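Local coordinates for sugar-binding transcriptional regulator, LacI family (Enterococcus faecalis, PDB 3CS3), which probably acts as a DNA-binding transcriptional repressor of the LacI family, its regulation coupled to a sugar bound in the cleft between two subdomains, at residues L64-P69 with S125-G130. Sequence-based numbering, arbitrary orientation.
Sequences LDWTFP and SGPEKG
Trp66 meets Pro127, Lys129 and Gly130 where two beta-alpha loops face each other across the interdomain cleft of the periplasmic-binding-protein-like fold. Residues 64-69 link strand 60-64 of one subdomain to helix 70-78, and residues 125-130 link strand 121-125 of the other to helix 131-146. Asp65 to Phe68 form a type I beta turn, closed by Phe68 N to Asp65 O. In the facing loop Gly130 N bonds to Pro127 O, and Pro69 and Gly130 are the N-cap residues of the two helices. The backbones come closest at Trp66 and Gly130, with 5.5 Å between their CA atoms.

The indole of Trp66 reaches across the gap and carries most of the contact. With CG between the backbone N and the carbonyl carbon (chi1 72°), the side chain projects from its turn toward the facing loop, and the ring lies between Pro127 and Thr67. Over one face Pro127 makes a CH-pi contact, with CB 3.6 Å from the centroid of the six-membered ring and only 3° off its normal. Pro127 CG lies nearer the pyrrole side, 3.5 Å from Trp66 CE2. The opposite face is covered from within its own turn by Thr67 CG2, 3.6 Å above the ring plane.

That threonine is itself fixed by Asp65, whose OD1 takes two bonds from the same face of the carboxylate: Thr67 N at 3.1 Å, which makes an Asx turn, and Thr67 OG1 at 2.6 Å. Asp65 thus positions the residue that backs the indole. In this family the cleft holds the effector, so a sugar could probably come close to this pair of loops. Lys129 passes the edge of the ring with its CG, then bends at chi3 and chi4 until NZ makes a weak hydrogen bond to Trp66 O, 3.3 Å away.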
ATOM      1  N   LEU A  64      -1.738  13.881   4.873  1.00 28.75           N
ATOM      2  CA  LEU A  64      -2.902  13.029   5.084  1.00 30.76           C
ATOM      3  C   LEU A  64      -2.598  12.062   6.233  1.00 33.96           C
ATOM      4  O   LEU A  64      -2.249  10.902   6.011  1.00 33.64           O
ATOM      5  CB  LEU A  64      -3.286  12.297   3.790  1.00 32.13           C
ATOM      6  CG  LEU A  64      -4.438  11.275   3.705  1.00 37.17           C
ATOM      7  CD1 LEU A  64      -5.590  11.543   4.665  1.00 35.59           C
ATOM      8  CD2 LEU A  64      -4.950  11.209   2.288  1.00 35.55           C
ATOM      9  N   ASP A  65      -2.741  12.560   7.462  1.00 31.79           N
ATOM     10  CA  ASP A  65      -2.393  11.817   8.670  1.00 34.73           C
ATOM     11  C   ASP A  65      -3.049  12.487   9.871  1.00 38.18           C
ATOM     12  O   ASP A  65      -2.630  13.567  10.273  1.00 36.76           O
ATOM     13  CB  ASP A  65      -0.866  11.799   8.855  1.00 36.13           C
ATOM     14  CG  ASP A  65      -0.410  10.959  10.050  1.00 46.41           C
ATOM     15  OD1 ASP A  65      -1.241  10.289  10.709  1.00 47.77           O
ATOM     16  OD2 ASP A  65       0.808  10.973  10.329  1.00 48.74           O
ATOM     17  N   TRP A  66      -4.052  11.830  10.454  1.00 42.38           N
ATOM     18  CA  TRP A  66      -4.810  12.388  11.581  1.00 49.65           C
ATOM     19  C   TRP A  66      -4.004  12.462  12.887  1.00 48.31           C
ATOM     20  O   TRP A  66      -4.359  13.217  13.793  1.00 55.53           O
ATOM     21  CB  TRP A  66      -6.119  11.612  11.800  1.00 55.92           C
ATOM     22  CG  TRP A  66      -5.913  10.245  12.382  1.00 63.08           C
ATOM     23  CD1 TRP A  66      -5.584   9.115  11.703  1.00 65.92           C
ATOM     24  CD2 TRP A  66      -6.005   9.872  13.765  1.00 68.90           C
ATOM     25  NE1 TRP A  66      -5.467   8.054  12.567  1.00 66.03           N
ATOM     26  CE2 TRP A  66      -5.715   8.490  13.842  1.00 70.79           C
ATOM     27  CE3 TRP A  66      -6.300  10.571  14.946  1.00 73.78           C
ATOM     28  CZ2 TRP A  66      -5.721   7.783  15.056  1.00 68.57           C
ATOM     29  CZ3 TRP A  66      -6.304   9.869  16.157  1.00 71.26           C
ATOM     30  CH2 TRP A  66      -6.017   8.487  16.198  1.00 69.04           C
ATOM     31  N   THR A  67      -2.932  11.675  12.976  1.00 51.26           N
ATOM     32  CA  THR A  67      -2.047  11.694  14.145  1.00 52.59           C
ATOM     33  C   THR A  67      -1.004  12.813  14.089  1.00 54.81           C
ATOM     34  O   THR A  67      -0.348  13.095  15.092  1.00 62.08           O
ATOM     35  CB  THR A  67      -1.307  10.354  14.336  1.00 52.57           C
ATOM     36  OG1 THR A  67      -0.449  10.109  13.217  1.00 49.83           O
ATOM     37  CG2 THR A  67      -2.288   9.211  14.493  1.00 54.09           C
ATOM     38  N   PHE A  68      -0.839  13.422  12.912  1.00 51.20           N
ATOM     39  CA  PHE A  68       0.008  14.601  12.749  1.00 45.33           C
ATOM     40  C   PHE A  68      -0.765  15.764  13.373  1.00 47.76           C
ATOM     41  O   PHE A  68      -1.816  16.146  12.856  1.00 50.30           O
ATOM     42  CB  PHE A  68       0.271  14.850  11.258  1.00 39.96           C
ATOM     43  CG  PHE A  68       1.511  15.664  10.957  1.00 35.06           C
ATOM     44  CD1 PHE A  68       2.435  15.207  10.029  1.00 39.83           C
ATOM     45  CD2 PHE A  68       1.741  16.894  11.567  1.00 42.75           C
ATOM     46  CE1 PHE A  68       3.570  15.951   9.724  1.00 55.21           C
ATOM     47  CE2 PHE A  68       2.877  17.646  11.269  1.00 43.45           C
ATOM     48  CZ  PHE A  68       3.787  17.177  10.345  1.00 48.41           C
ATOM     49  N   PRO A  69      -0.261  16.316  14.498  1.00 53.06           N
ATOM     50  CA  PRO A  69      -1.008  17.320  15.267  1.00 49.55           C
ATOM     51  C   PRO A  69      -1.062  18.656  14.548  1.00 47.85           C
ATOM     52  O   PRO A  69      -0.058  19.074  13.969  1.00 45.87           O
ATOM     53  CB  PRO A  69      -0.193  17.456  16.563  1.00 41.44           C
ATOM     54  CG  PRO A  69       0.766  16.302  16.558  1.00 49.15           C
ATOM     55  CD  PRO A  69       1.043  16.036  15.120  1.00 51.29           C
ATOM     56  N   SER A 125     -17.028   3.650  12.366  1.00 37.24           N
ATOM     57  CA  SER A 125     -16.332   4.894  12.105  1.00 41.23           C
ATOM     58  C   SER A 125     -14.830   4.718  12.219  1.00 42.95           C
ATOM     59  O   SER A 125     -14.358   3.693  12.708  1.00 38.01           O
ATOM     60  CB  SER A 125     -16.814   5.996  13.061  1.00 39.65           C
ATOM     61  OG  SER A 125     -16.369   5.764  14.383  1.00 59.79           O
ATOM     62  N   GLY A 126     -14.088   5.719  11.751  1.00 41.17           N
ATOM     63  CA  GLY A 126     -12.663   5.813  12.023  1.00 43.16           C
ATOM     64  C   GLY A 126     -12.441   6.558  13.329  1.00 51.72           C
ATOM     65  O   GLY A 126     -13.338   6.607  14.176  1.00 47.81           O
ATOM     66  N   PRO A 127     -11.243   7.149  13.500  1.00 56.18           N
ATOM     67  CA  PRO A 127     -10.861   7.894  14.701  1.00 57.29           C
ATOM     68  C   PRO A 127     -11.782   9.086  14.925  1.00 60.52           C
ATOM     69  O   PRO A 127     -12.067   9.831  13.984  1.00 65.05           O
ATOM     70  CB  PRO A 127      -9.440   8.369  14.379  1.00 54.49           C
ATOM     71  CG  PRO A 127      -8.964   7.438  13.321  1.00 53.91           C
ATOM     72  CD  PRO A 127     -10.160   7.135  12.504  1.00 52.82           C
ATOM     73  N   GLU A 128     -12.248   9.253  16.161  1.00 66.85           N
ATOM     74  CA  GLU A 128     -13.251  10.271  16.473  1.00 74.79           C
ATOM     75  C   GLU A 128     -12.698  11.695  16.446  1.00 67.24           C
ATOM     76  O   GLU A 128     -13.452  12.638  16.224  1.00 67.35           O
ATOM     77  CB  GLU A 128     -13.984   9.968  17.792  1.00 77.63           C
ATOM     78  CG  GLU A 128     -13.184  10.193  19.070  1.00 87.29           C
ATOM     79  CD  GLU A 128     -14.048  10.094  20.317  1.00 89.28           C
ATOM     80  OE1 GLU A 128     -14.328   8.960  20.765  1.00 99.00           O
ATOM     81  OE2 GLU A 128     -14.443  11.153  20.851  1.00 94.46           O
ATOM     82  N   LYS A 129     -11.390  11.843  16.646  1.00 66.75           N
ATOM     83  CA  LYS A 129     -10.754  13.157  16.546  1.00 71.28           C
ATOM     84  C   LYS A 129     -10.397  13.505  15.086  1.00 65.90           C
ATOM     85  O   LYS A 129     -10.119  14.663  14.763  1.00 69.15           O
ATOM     86  CB  LYS A 129      -9.572  13.287  17.537  1.00 73.60           C
ATOM     87  CG  LYS A 129      -8.142  13.313  16.970  1.00 83.17           C
ATOM     88  CD  LYS A 129      -7.133  13.635  18.084  1.00 81.41           C
ATOM     89  CE  LYS A 129      -6.154  14.755  17.697  1.00 89.53           C
ATOM     90  NZ  LYS A 129      -4.998  14.319  16.854  1.00 82.92           N
ATOM     91  N   GLY A 130     -10.446  12.497  14.212  1.00 59.06           N
ATOM     92  CA  GLY A 130     -10.209  12.671  12.779  1.00 49.38           C
ATOM     93  C   GLY A 130     -11.383  13.307  12.057  1.00 45.07           C
ATOM     94  O   GLY A 130     -12.515  12.828  12.149  1.00 47.34           O
TER